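Local coordinates for glutamine synthetase (Streptomyces coelicolor, PDB 4BAX), which belongs to the glutamine synthetase family, pairing an N-terminal beta-Grasp domain with a catalytic domain of the GCS clan in an assembly of ten chains, at residues 10-24 / 39-51. Sequence-based numbering, arbitrary orientation.
Sequences WIDGTEPTAKLRSKT and VWGFDGSSTNQAE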
# COMPACT_ATOMS: atom_id res chain seq x y z
N TRP A 10 -1.69 -14.14 39.29
CA TRP A 10 -1.86 -15.53 39.70
C TRP A 10 -1.81 -16.46 38.49
O TRP A 10 -1.75 -15.99 37.36
CB TRP A 10 -3.12 -15.74 40.54
CG TRP A 10 -4.43 -15.69 39.78
CD1 TRP A 10 -5.15 -16.76 39.32
CD2 TRP A 10 -5.18 -14.52 39.42
NE1 TRP A 10 -6.30 -16.33 38.69
CE2 TRP A 10 -6.35 -14.96 38.73
CE3 TRP A 10 -4.99 -13.15 39.59
CZ2 TRP A 10 -7.31 -14.08 38.23
CZ3 TRP A 10 -5.96 -12.26 39.09
CH2 TRP A 10 -7.10 -12.74 38.42
N ILE A 11 -1.77 -17.77 38.76
CA ILE A 11 -1.77 -18.80 37.73
C ILE A 11 -3.12 -19.50 37.74
O ILE A 11 -3.64 -19.86 38.80
CB ILE A 11 -0.64 -19.79 37.96
CG1 ILE A 11 0.70 -19.11 37.67
CG2 ILE A 11 -0.76 -21.01 37.05
CD1 ILE A 11 1.57 -18.99 38.88
N ASP A 12 -3.71 -19.68 36.56
CA ASP A 12 -5.03 -20.28 36.46
C ASP A 12 -5.05 -21.82 36.42
O ASP A 12 -4.06 -22.49 36.76
CB ASP A 12 -5.89 -19.64 35.35
CG ASP A 12 -5.43 -20.00 33.95
OD1 ASP A 12 -4.65 -20.96 33.78
OD2 ASP A 12 -5.82 -19.28 33.01
N GLY A 13 -6.20 -22.38 36.07
CA GLY A 13 -6.36 -23.81 35.99
C GLY A 13 -6.50 -24.31 34.57
O GLY A 13 -7.06 -25.40 34.35
N THR A 14 -6.02 -23.53 33.60
CA THR A 14 -6.09 -23.91 32.19
C THR A 14 -5.28 -25.17 31.91
O THR A 14 -4.23 -25.40 32.51
CB THR A 14 -5.65 -22.77 31.23
OG1 THR A 14 -6.36 -21.56 31.53
CG2 THR A 14 -5.95 -23.15 29.78
N GLU A 15 -5.81 -25.98 30.99
CA GLU A 15 -5.19 -27.25 30.61
C GLU A 15 -4.91 -27.25 29.10
O GLU A 15 -5.74 -26.73 28.33
CB GLU A 15 -6.13 -28.40 30.97
CG GLU A 15 -6.26 -28.61 32.49
CD GLU A 15 -7.29 -29.68 32.87
OE1 GLU A 15 -7.26 -30.78 32.29
OE2 GLU A 15 -8.13 -29.41 33.77
N PRO A 16 -3.79 -27.87 28.66
CA PRO A 16 -2.75 -28.57 29.45
C PRO A 16 -1.80 -27.66 30.22
O PRO A 16 -1.18 -28.12 31.20
CB PRO A 16 -1.94 -29.34 28.38
CG PRO A 16 -2.44 -28.87 27.04
CD PRO A 16 -3.38 -27.73 27.24
N THR A 17 -1.62 -26.43 29.75
CA THR A 17 -0.69 -25.49 30.37
C THR A 17 -1.44 -24.31 30.94
O THR A 17 -2.15 -23.61 30.21
CB THR A 17 0.35 -25.01 29.37
OG1 THR A 17 1.06 -26.15 28.86
CG2 THR A 17 1.34 -24.11 30.06
N ALA A 18 -1.21 -24.06 32.22
CA ALA A 18 -1.85 -22.97 32.94
C ALA A 18 -1.29 -21.62 32.54
O ALA A 18 -0.13 -21.51 32.15
CB ALA A 18 -1.75 -23.18 34.44
N LYS A 19 -2.13 -20.59 32.71
CA LYS A 19 -1.81 -19.24 32.27
C LYS A 19 -1.82 -18.23 33.41
O LYS A 19 -2.50 -18.40 34.45
CB LYS A 19 -2.81 -18.80 31.21
CG LYS A 19 -3.04 -19.81 30.09
CD LYS A 19 -4.24 -19.41 29.22
CE LYS A 19 -4.19 -17.93 28.76
NZ LYS A 19 -3.27 -17.66 27.61
N LEU A 20 -1.02 -17.19 33.22
CA LEU A 20 -0.97 -16.06 34.14
C LEU A 20 -2.23 -15.18 34.01
O LEU A 20 -2.77 -15.02 32.92
CB LEU A 20 0.28 -15.23 33.93
CG LEU A 20 1.56 -15.90 34.36
CD1 LEU A 20 2.69 -15.39 33.48
CD2 LEU A 20 1.83 -15.62 35.85
N ARG A 21 -2.72 -14.70 35.14
CA ARG A 21 -3.80 -13.72 35.17
C ARG A 21 -3.40 -12.56 36.09
O ARG A 21 -2.59 -12.71 37.03
CB ARG A 21 -5.13 -14.34 35.61
CG ARG A 21 -5.49 -15.62 34.88
CD ARG A 21 -5.99 -15.35 33.48
NE ARG A 21 -6.38 -16.60 32.84
CZ ARG A 21 -7.28 -16.67 31.87
NH1 ARG A 21 -7.90 -15.56 31.45
NH2 ARG A 21 -7.60 -17.85 31.34
N SER A 22 -3.94 -11.38 35.80
CA SER A 22 -3.65 -10.23 36.62
C SER A 22 -4.74 -9.18 36.60
O SER A 22 -5.50 -9.05 35.62
CB SER A 22 -2.29 -9.64 36.24
OG SER A 22 -2.44 -8.60 35.30
N LYS A 23 -4.88 -8.52 37.75
CA LYS A 23 -5.63 -7.28 37.88
C LYS A 23 -5.03 -6.31 38.91
O LYS A 23 -4.22 -6.70 39.77
CB LYS A 23 -7.11 -7.53 38.15
CG LYS A 23 -7.42 -8.58 39.15
CD LYS A 23 -8.91 -8.67 39.37
CE LYS A 23 -9.21 -9.78 40.34
NZ LYS A 23 -10.32 -9.42 41.27
N THR A 24 -5.47 -5.06 38.82
CA THR A 24 -4.96 -3.97 39.62
C THR A 24 -5.84 -3.62 40.79
O THR A 24 -7.07 -3.45 40.64
CB THR A 24 -4.79 -2.68 38.77
OG1 THR A 24 -4.11 -2.97 37.54
CG2 THR A 24 -4.09 -1.58 39.57
N VAL A 39 -5.84 -10.08 51.21
CA VAL A 39 -6.20 -11.19 50.34
C VAL A 39 -7.34 -10.70 49.48
O VAL A 39 -8.02 -9.75 49.85
CB VAL A 39 -6.58 -12.49 51.10
CG1 VAL A 39 -5.64 -12.73 52.28
CG2 VAL A 39 -8.04 -12.44 51.56
N TRP A 40 -7.49 -11.32 48.32
CA TRP A 40 -8.47 -10.86 47.36
C TRP A 40 -9.18 -12.04 46.71
O TRP A 40 -8.93 -13.20 47.02
CB TRP A 40 -7.78 -10.00 46.31
CG TRP A 40 -8.66 -8.99 45.65
CD1 TRP A 40 -9.97 -8.71 45.95
CD2 TRP A 40 -8.30 -8.11 44.58
NE1 TRP A 40 -10.44 -7.71 45.13
CE2 TRP A 40 -9.43 -7.32 44.28
CE3 TRP A 40 -7.12 -7.91 43.85
CZ2 TRP A 40 -9.42 -6.36 43.27
CZ3 TRP A 40 -7.13 -6.96 42.85
CH2 TRP A 40 -8.26 -6.19 42.57
N GLY A 41 -10.07 -11.76 45.77
CA GLY A 41 -10.81 -12.82 45.14
C GLY A 41 -11.06 -12.51 43.69
O GLY A 41 -10.79 -11.39 43.23
N PHE A 42 -11.56 -13.49 42.96
CA PHE A 42 -11.95 -13.29 41.58
C PHE A 42 -12.97 -14.34 41.19
O PHE A 42 -13.26 -15.27 41.96
CB PHE A 42 -10.75 -13.31 40.65
CG PHE A 42 -10.07 -14.62 40.58
CD1 PHE A 42 -9.06 -14.94 41.49
CD2 PHE A 42 -10.42 -15.55 39.62
CE1 PHE A 42 -8.43 -16.17 41.44
CE2 PHE A 42 -9.79 -16.78 39.56
CZ PHE A 42 -8.79 -17.09 40.47
N ASP A 43 -13.52 -14.16 40.00
CA ASP A 43 -14.47 -15.12 39.44
C ASP A 43 -13.81 -16.23 38.63
O ASP A 43 -13.28 -16.00 37.53
CB ASP A 43 -15.52 -14.37 38.64
CG ASP A 43 -16.26 -13.34 39.49
OD1 ASP A 43 -16.26 -13.48 40.74
OD2 ASP A 43 -16.82 -12.37 38.93
N GLY A 44 -13.90 -17.45 39.15
CA GLY A 44 -13.22 -18.61 38.58
C GLY A 44 -13.67 -19.13 37.22
O GLY A 44 -12.86 -19.71 36.50
N SER A 45 -14.94 -18.92 36.88
CA SER A 45 -15.52 -19.49 35.66
C SER A 45 -14.74 -19.01 34.44
O SER A 45 -14.51 -19.76 33.49
CB SER A 45 -16.99 -19.06 35.52
OG SER A 45 -17.42 -18.28 36.62
N SER A 46 -14.29 -17.77 34.52
CA SER A 46 -13.58 -17.10 33.45
C SER A 46 -12.13 -17.58 33.27
O SER A 46 -11.50 -17.31 32.24
CB SER A 46 -13.63 -15.59 33.71
OG SER A 46 -14.97 -15.13 33.82
N THR A 47 -11.61 -18.29 34.28
CA THR A 47 -10.19 -18.66 34.28
C THR A 47 -9.88 -20.17 34.27
O THR A 47 -8.74 -20.56 34.56
CB THR A 47 -9.42 -17.99 35.46
OG1 THR A 47 -10.06 -18.31 36.70
CG2 THR A 47 -9.41 -16.47 35.29
N ASN A 48 -10.87 -21.01 33.96
CA ASN A 48 -10.67 -22.47 33.91
C ASN A 48 -10.39 -23.05 35.30
O ASN A 48 -9.85 -24.15 35.45
CB ASN A 48 -9.56 -22.84 32.91
CG ASN A 48 -9.93 -22.48 31.47
OD1 ASN A 48 -11.09 -22.59 31.07
ND2 ASN A 48 -8.96 -21.97 30.71
N GLN A 49 -10.76 -22.26 36.30
CA GLN A 49 -10.68 -22.61 37.71
C GLN A 49 -12.10 -22.78 38.21
O GLN A 49 -12.40 -22.71 39.40
CB GLN A 49 -9.92 -21.53 38.45
CG GLN A 49 -8.45 -21.59 38.13
CD GLN A 49 -7.71 -20.37 38.59
OE1 GLN A 49 -8.19 -19.26 38.44
NE2 GLN A 49 -6.54 -20.58 39.18
N ALA A 50 -12.98 -22.93 37.23
CA ALA A 50 -14.33 -23.41 37.42
C ALA A 50 -14.79 -23.91 36.06
O ALA A 50 -14.81 -25.12 35.81
CB ALA A 50 -15.23 -22.28 37.89
N GLU A 51 -15.09 -22.97 35.15
CA GLU A 51 -15.87 -23.21 33.93
C GLU A 51 -17.20 -23.88 34.35
O GLU A 51 -17.75 -24.74 33.65
CB GLU A 51 -15.10 -24.03 32.87
CG GLU A 51 -13.85 -23.36 32.23
CD GLU A 51 -14.13 -22.04 31.50
OE1 GLU A 51 -15.25 -21.85 31.01
OE2 GLU A 51 -13.21 -21.20 31.42
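Lys23 is held by Trp40 and Gly41 together. Its NZ donates to Gly41 O at 2.8 Å, in the carbonyl plane, and also stands 3.8 Å from the centroid of the Trp40 six-membered ring, 15° off the normal, which defines a cation-pi contact over the indole face. Beyond CG the aliphatic chain is extended until it bends at chi4, bringing CE over the same face as a CH-pi contact. Trp10, on strand 3-11, and Phe42 form an offset stack, the five-membered ring of the indole 4.2 Å from the Phe42 centroid with the planes inclined by 27°. The opposite indole face is taken by Arg21 CB. Trp10 NE1 makes only a weak bond to Gln49 OE1, an oxygen that also accepts from Thr47 OG1 at 2.7 Å; NE2 of the same amide bonds to Ser91. Strands 20-28 and 40-43 are outermost within the chain in the five-stranded mixed sheet of the beta-Grasp domain, so Lys23 meets Trp40 and Gly41 over one face of the sheet rather than through strand pairing; at Thr24 the sheet runs on into an antiparallel strand of a neighbouring subunit. Beyond the strands, Asp12 organises the loop. Thr14 N and Lys19 N reach its OD1 from opposite faces of the carboxylate, the former closing an Asx turn. OD2 accepts from Thr14 OG1 and, side-on, from Arg21 NE (2.7 Å) and NH2, with OD2 lying in the guanidinium plane; such a concentration of donors would probably stabilise the ionised carboxylate. Thr47 CG2 rests over one guanidinium face, while Arg21 NH1 and NH2 also donate to Tyr141 O and Gly138 O of that subunit. Gly13 N bonds weakly to Thr47 O at 3.5 Å, although the N-H...O angle is a fairly straight 161°.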